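Oligoribonuclease (Colwellia psychrerythraea, PDB 6A4D) is a hydrolase that probably degrades very short RNA oligonucleotides to mononucleotides as an exonuclease of the DEDD family, with the ribonuclease H-like fold. Local coordinates at residues L16-V27 with Q114-Y122. The protein carries 1 engineered substitution. Residues are numbered along the deposited sequence; the frame is centred on the assembly and turned at random.
Sequences LEMTGLEPVEDV and QDRRFINKY. With 9RC (5'-O-[(S)-hydroxy(4-nitrophenoxy)phosphoryl]thymidine), chain D; 9RC (5'-O-[(S)-hydroxy(4-nitrophenoxy)phosphoryl]thymidine), chain C.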
loop_
_atom_site.group_PDB
_atom_site.type_symbol
_atom_site.label_atom_id
_atom_site.label_comp_id
_atom_site.label_asym_id
_atom_site.label_seq_id
_atom_site.Cartn_x
_atom_site.Cartn_y
_atom_site.Cartn_z
ATOM N N LEU A 16 -11.196 5.692 5.893
ATOM C CA LEU A 16 -11.049 6.175 7.258
ATOM C C LEU A 16 -10.811 7.671 7.240
ATOM O O LEU A 16 -10.214 8.208 6.315
ATOM C CB LEU A 16 -9.812 5.558 7.915
ATOM C CG LEU A 16 -9.766 4.083 8.304
ATOM C CD1 LEU A 16 -8.616 3.787 9.261
ATOM C CD2 LEU A 16 -11.036 3.593 8.933
ATOM N N GLU A 17 -11.252 8.350 8.293
ATOM C CA GLU A 17 -10.782 9.702 8.573
ATOM C C GLU A 17 -9.985 9.593 9.858
ATOM O O GLU A 17 -10.297 8.751 10.722
ATOM C CB GLU A 17 -11.942 10.685 8.681
ATOM C CG GLU A 17 -12.859 10.803 7.454
ATOM C CD GLU A 17 -12.095 10.878 6.140
ATOM O OE1 GLU A 17 -11.152 11.692 6.050
ATOM O OE2 GLU A 17 -12.392 10.081 5.212
ATOM N N MET A 18 -8.937 10.405 9.951
ATOM C CA MET A 18 -8.060 10.434 11.102
ATOM C C MET A 18 -7.821 11.910 11.534
ATOM O O MET A 18 -8.335 12.835 10.923
ATOM C CB MET A 18 -6.756 9.794 10.710
ATOM C CG MET A 18 -6.881 8.418 10.114
ATOM S SD MET A 18 -7.200 8.348 8.328
ATOM C CE MET A 18 -6.103 7.023 7.872
ATOM N N THR A 19 -7.008 12.111 12.561
ATOM C CA THR A 19 -6.687 13.457 13.083
ATOM C C THR A 19 -5.421 13.958 12.473
ATOM O O THR A 19 -4.943 15.042 12.821
ATOM C CB THR A 19 -6.459 13.472 14.632
ATOM O OG1 THR A 19 -5.529 12.432 15.001
ATOM C CG2 THR A 19 -7.729 13.261 15.322
ATOM N N GLY A 20 -4.830 13.166 11.606
ATOM C CA GLY A 20 -3.641 13.589 10.882
ATOM C C GLY A 20 -3.084 12.436 10.126
ATOM O O GLY A 20 -3.730 11.371 10.059
ATOM N N LEU A 21 -1.872 12.646 9.613
ATOM C CA LEU A 21 -1.148 11.697 8.775
ATOM C C LEU A 21 -0.274 10.677 9.481
ATOM O O LEU A 21 0.192 9.734 8.846
ATOM C CB LEU A 21 -0.250 12.449 7.787
ATOM C CG LEU A 21 -0.865 13.068 6.531
ATOM C CD1 LEU A 21 -1.787 12.159 5.701
ATOM C CD2 LEU A 21 -1.628 14.293 6.942
ATOM N N GLU A 22 -0.013 10.863 10.764
ATOM C CA GLU A 22 1.001 10.085 11.463
ATOM C C GLU A 22 0.370 9.178 12.531
ATOM O O GLU A 22 -0.128 9.660 13.546
ATOM C CB GLU A 22 2.070 11.018 12.030
ATOM C CG GLU A 22 3.322 11.098 11.157
ATOM C CD GLU A 22 3.954 9.709 10.920
ATOM O OE1 GLU A 22 3.844 8.842 11.857
ATOM O OE2 GLU A 22 4.507 9.467 9.795
ATOM N N PRO A 23 0.376 7.856 12.301
ATOM C CA PRO A 23 -0.313 7.007 13.263
ATOM C C PRO A 23 0.318 7.011 14.651
ATOM O O PRO A 23 -0.377 6.724 15.633
ATOM C CB PRO A 23 -0.172 5.615 12.661
ATOM C CG PRO A 23 0.124 5.821 11.228
ATOM C CD PRO A 23 0.922 7.073 11.179
ATOM N N VAL A 24 1.619 7.315 14.713
ATOM C CA VAL A 24 2.342 7.423 15.981
ATOM C C VAL A 24 1.570 8.343 16.957
ATOM O O VAL A 24 1.289 7.929 18.078
ATOM C CB VAL A 24 3.819 7.824 15.767
ATOM C CG1 VAL A 24 4.520 8.120 17.089
ATOM C CG2 VAL A 24 4.570 6.699 15.036
ATOM N N GLU A 25 1.117 9.498 16.478
ATOM C CA GLU A 25 0.384 10.490 17.290
ATOM C C GLU A 25 -1.104 10.546 17.041
ATOM O O GLU A 25 -1.832 10.919 17.945
ATOM C CB GLU A 25 0.879 11.921 16.984
ATOM C CG GLU A 25 2.372 12.099 16.744
ATOM C CD GLU A 25 3.221 11.675 17.932
ATOM O OE1 GLU A 25 2.664 11.263 18.972
ATOM O OE2 GLU A 25 4.463 11.772 17.830
ATOM N N ASP A 26 -1.541 10.282 15.807
ATOM C CA ASP A 26 -2.948 10.436 15.386
ATOM C C ASP A 26 -3.803 9.197 15.542
ATOM O O ASP A 26 -3.321 8.103 15.521
ATOM C CB ASP A 26 -2.998 10.896 13.906
ATOM C CG ASP A 26 -2.299 12.212 13.702
ATOM O OD1 ASP A 26 -2.449 13.073 14.606
ATOM O OD2 ASP A 26 -1.547 12.377 12.716
ATOM N N VAL A 27 -5.096 9.432 15.636
ATOM C CA VAL A 27 -6.120 8.454 15.978
ATOM C C VAL A 27 -7.224 8.502 14.934
ATOM O O VAL A 27 -7.297 9.435 14.133
ATOM C CB VAL A 27 -6.764 8.735 17.370
ATOM C CG1 VAL A 27 -5.743 8.560 18.451
ATOM C CG2 VAL A 27 -7.376 10.111 17.464
ATOM N N GLN A 114 -2.116 3.674 3.464
ATOM C CA GLN A 114 -2.090 4.656 4.510
ATOM C C GLN A 114 -3.105 4.318 5.559
ATOM O O GLN A 114 -2.801 4.379 6.761
ATOM C CB GLN A 114 -2.329 6.057 3.981
ATOM C CG GLN A 114 -2.446 7.150 5.043
ATOM C CD GLN A 114 -1.158 7.427 5.846
ATOM O OE1 GLN A 114 -0.065 6.953 5.537
ATOM N NE2 GLN A 114 -1.295 8.230 6.836
ATOM N N ASP A 115 -4.319 3.972 5.134
ATOM C CA ASP A 115 -5.368 3.573 6.107
ATOM C C ASP A 115 -4.944 2.307 6.876
ATOM O O ASP A 115 -5.276 2.168 8.029
ATOM C CB ASP A 115 -6.710 3.255 5.447
ATOM C CG ASP A 115 -7.273 4.399 4.577
ATOM O OD1 ASP A 115 -6.620 4.778 3.572
ATOM O OD2 ASP A 115 -8.422 4.832 4.851
ATOM N N ARG A 116 -4.240 1.388 6.219
ATOM C CA ARG A 116 -3.912 0.108 6.822
ATOM C C ARG A 116 -2.920 0.287 7.967
ATOM O O ARG A 116 -2.903 -0.508 8.895
ATOM C CB ARG A 116 -3.375 -0.829 5.739
ATOM C CG ARG A 116 -2.851 -2.179 6.172
ATOM C CD ARG A 116 -2.841 -3.111 4.957
ATOM N NE ARG A 116 -3.075 -4.443 5.434
ATOM C CZ ARG A 116 -3.635 -5.439 4.790
ATOM N NH1 ARG A 116 -4.012 -5.356 3.528
ATOM N NH2 ARG A 116 -3.727 -6.580 5.435
ATOM N N ARG A 117 -2.134 1.340 7.906
ATOM C CA ARG A 117 -1.295 1.756 9.037
ATOM C C ARG A 117 -2.069 2.020 10.335
ATOM O O ARG A 117 -1.626 1.632 11.431
ATOM C CB ARG A 117 -0.542 3.032 8.709
ATOM C CG ARG A 117 0.534 2.887 7.679
ATOM C CD ARG A 117 1.070 4.268 7.278
ATOM N NE ARG A 117 2.083 4.800 8.219
ATOM C CZ ARG A 117 2.454 6.076 8.305
ATOM N NH1 ARG A 117 1.878 7.021 7.555
ATOM N NH2 ARG A 117 3.389 6.417 9.180
ATOM N N PHE A 118 -3.172 2.759 10.234
ATOM C CA PHE A 118 -3.954 3.063 11.400
ATOM C C PHE A 118 -4.737 1.789 11.773
ATOM O O PHE A 118 -4.951 1.521 12.955
ATOM C CB PHE A 118 -4.950 4.188 11.135
ATOM C CG PHE A 118 -4.340 5.552 11.098
ATOM C CD1 PHE A 118 -3.638 5.999 9.965
ATOM C CD2 PHE A 118 -4.519 6.435 12.156
ATOM C CE1 PHE A 118 -3.069 7.280 9.933
ATOM C CE2 PHE A 118 -3.971 7.735 12.123
ATOM C CZ PHE A 118 -3.257 8.155 11.004
ATOM N N ILE A 119 -5.222 1.032 10.764
ATOM C CA ILE A 119 -6.003 -0.175 11.052
ATOM C C ILE A 119 -5.100 -1.142 11.816
ATOM O O ILE A 119 -5.500 -1.721 12.834
ATOM C CB ILE A 119 -6.539 -0.855 9.779
ATOM C CG1 ILE A 119 -7.570 0.024 9.075
ATOM C CG2 ILE A 119 -7.145 -2.230 10.083
ATOM C CD1 ILE A 119 -8.951 -0.040 9.611
ATOM N N ASN A 120 -3.879 -1.290 11.330
ATOM C CA ASN A 120 -2.920 -2.174 11.943
ATOM C C ASN A 120 -2.608 -1.760 13.383
ATOM O O ASN A 120 -2.665 -2.585 14.237
ATOM C CB ASN A 120 -1.616 -2.280 11.125
ATOM C CG ASN A 120 -0.461 -2.910 11.916
ATOM O OD1 ASN A 120 0.106 -2.284 12.832
ATOM N ND2 ASN A 120 -0.114 -4.131 11.574
ATOM N N LYS A 121 -2.249 -0.510 13.642
ATOM C CA LYS A 121 -2.054 -0.046 15.063
ATOM C C LYS A 121 -3.263 -0.194 15.985
ATOM O O LYS A 121 -3.154 -0.764 17.057
ATOM C CB LYS A 121 -1.610 1.400 15.095
ATOM C CG LYS A 121 -1.144 1.857 16.454
ATOM C CD LYS A 121 -0.412 3.177 16.372
ATOM C CE LYS A 121 -0.247 3.755 17.769
ATOM N NZ LYS A 121 0.634 4.960 17.799
ATOM N N TYR A 122 -4.406 0.333 15.574
ATOM C CA TYR A 122 -5.540 0.542 16.442
ATOM C C TYR A 122 -6.670 -0.466 16.359
ATOM O O TYR A 122 -7.540 -0.467 17.239
ATOM C CB TYR A 122 -6.141 1.906 16.145
ATOM C CG TYR A 122 -5.216 3.077 16.431
ATOM C CD1 TYR A 122 -4.882 3.406 17.751
ATOM C CD2 TYR A 122 -4.671 3.844 15.395
ATOM C CE1 TYR A 122 -4.062 4.481 18.043
ATOM C CE2 TYR A 122 -3.830 4.909 15.681
ATOM C CZ TYR A 122 -3.543 5.232 17.012
ATOM O OH TYR A 122 -2.733 6.292 17.321
HETATM O OAJ 9RC D . -4.236 15.632 7.917
HETATM C CAE 9RC D . -4.435 15.531 6.707
HETATM N NAI 9RC D . -4.036 16.578 5.869
HETATM C CAL 9RC D . -4.235 16.521 4.502
HETATM O OAS 9RC D . -3.897 17.481 3.821
HETATM C CAT 9RC D . -4.826 15.404 3.933
HETATM C CAU 9RC D . -5.035 15.341 2.543
HETATM C CAF 9RC D . -5.194 14.368 4.777
HETATM N NAB 9RC D . -4.996 14.428 6.177
HETATM C CAA 9RC D . -5.401 13.297 7.091
HETATM O OAC 9RC D . -5.609 12.104 6.328
HETATM C CAD 9RC D . -6.712 13.551 7.803
HETATM C CAH 9RC D . -7.695 12.836 6.925
HETATM O OAK 9RC D . -8.838 12.383 7.624
HETATM C CAG 9RC D . -6.942 11.642 6.528
HETATM C CAR 9RC D . -7.584 10.986 5.250
HETATM O OAQ 9RC D . -7.501 11.809 4.035
HETATM P PAP 9RC D . -8.842 12.179 3.123
HETATM O OAO 9RC D . -9.416 10.974 2.444
HETATM O OAN 9RC D . -9.826 12.807 4.209
HETATM O OAM 9RC D . -8.571 13.413 2.132
HETATM C CAV 9RC D . -8.412 13.412 0.773
HETATM C CAW 9RC D . -7.695 14.505 0.277
HETATM C CAY 9RC D . -7.466 14.645 -1.084
HETATM C CBA 9RC D . -7.954 13.675 -1.964
HETATM N NBB 9RC D . -7.719 13.847 -3.262
HETATM O OBD 9RC D . -6.609 13.098 -3.912
HETATM O OBC 9RC D . -8.565 14.854 -3.991
HETATM C CAZ 9RC D . -8.687 12.569 -1.487
HETATM C CAX 9RC D . -8.920 12.434 -0.117
HETATM O OAJ 9RC C . -1.118 9.814 2.989
HETATM C CAE 9RC C . -1.062 10.948 2.508
HETATM N NAI 9RC C . 0.107 11.681 2.635
HETATM C CAL 9RC C . 0.197 12.968 2.088
HETATM O OAS 9RC C . 1.260 13.581 2.233
HETATM C CAT 9RC C . -0.894 13.513 1.394
HETATM C CAU 9RC C . -0.840 14.794 0.818
HETATM C CAF 9RC C . -2.052 12.763 1.294
HETATM N NAB 9RC C . -2.113 11.471 1.862
HETATM C CAA 9RC C . -3.325 10.651 1.792
HETATM O OAC 9RC C . -3.547 10.168 0.493
HETATM C CAD 9RC C . -4.535 11.499 2.090
HETATM C CAH 9RC C . -5.614 10.602 1.635
HETATM O OAK 9RC C . -5.990 9.817 2.735
HETATM C CAG 9RC C . -4.925 9.761 0.572
HETATM C CAR 9RC C . -5.523 10.112 -0.750
HETATM O OAQ 9RC C . -4.729 9.446 -1.720
HETATM P PAP 9RC C . -5.072 9.646 -3.248
HETATM O OAO 9RC C . -4.144 8.568 -3.989
HETATM O OAN 9RC C . -4.545 10.980 -3.615
HETATM O OAM 9RC C . -6.622 9.444 -3.193
HETATM C CAV 9RC C . -7.749 9.476 -4.006
HETATM C CAW 9RC C . -9.032 9.158 -3.428
HETATM C CAY 9RC C . -10.226 9.120 -4.236
HETATM C CBA 9RC C . -10.162 9.426 -5.632
HETATM N NBB 9RC C . -11.210 9.428 -6.540
HETATM O OBD 9RC C . -11.413 10.612 -7.642
HETATM O OBC 9RC C . -12.028 8.322 -6.603
HETATM C CAZ 9RC C . -8.895 9.737 -6.136
HETATM C CAX 9RC C . -7.700 9.766 -5.380
HETATM O O HOH W 1 -3.712 9.740 7.669
HETATM O O HOH W 2 1.905 9.978 6.840
HETATM O O HOH W 3 -0.211 6.356 19.947
#
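Gln114 sends its amide NE2 to Leu21 O, 2.9 Å away and nearly in the amide plane, while its OE1 takes a bond from Arg117 NH1; glutamine suits the place because one amide supplies both donor and acceptor, and the kink at chi2 (66°) brings it up to the loop. NE2 also donates to a water that Gly20 O shares. Replacing the glutamine with an alanine is likely to leave Leu21 O and that water without this donor, and Arg117 freer to swing. Asp115, a short acceptor at the strand end, takes a weak bond from Leu16 N on OD2. Arginine offers Arg117 a flat guanidinium face for Pro23 CD, 3.2 Å from NH2, and edge N-H groups for Gln114 and, in a long salt bridge, Glu22. Phe118 fills the centre, its flat ring taking CH-pi contacts on both faces: Met18 CG over the middle of one, 3.6 Å from the centroid, and Pro23 CG near the rim of the other. Branched Ile119 meets Leu16, CD1 to CD1 at 3.9 Å. Lys121, fully extended, has the length to carry NZ to Pro23 O (3.0 Å), and the Tyr122 hydroxyl, OH, donates to Asp26 O at 2.6 Å, from above the carbonyl plane. Leu21 of this loop meets two bound nucleotide analogues, CD2 touching one and CD1 the other. Apolar packing ringed by donors to loop carbonyls is consistent with helix 112-122 helping to place the loop that lines the nucleotide pocket.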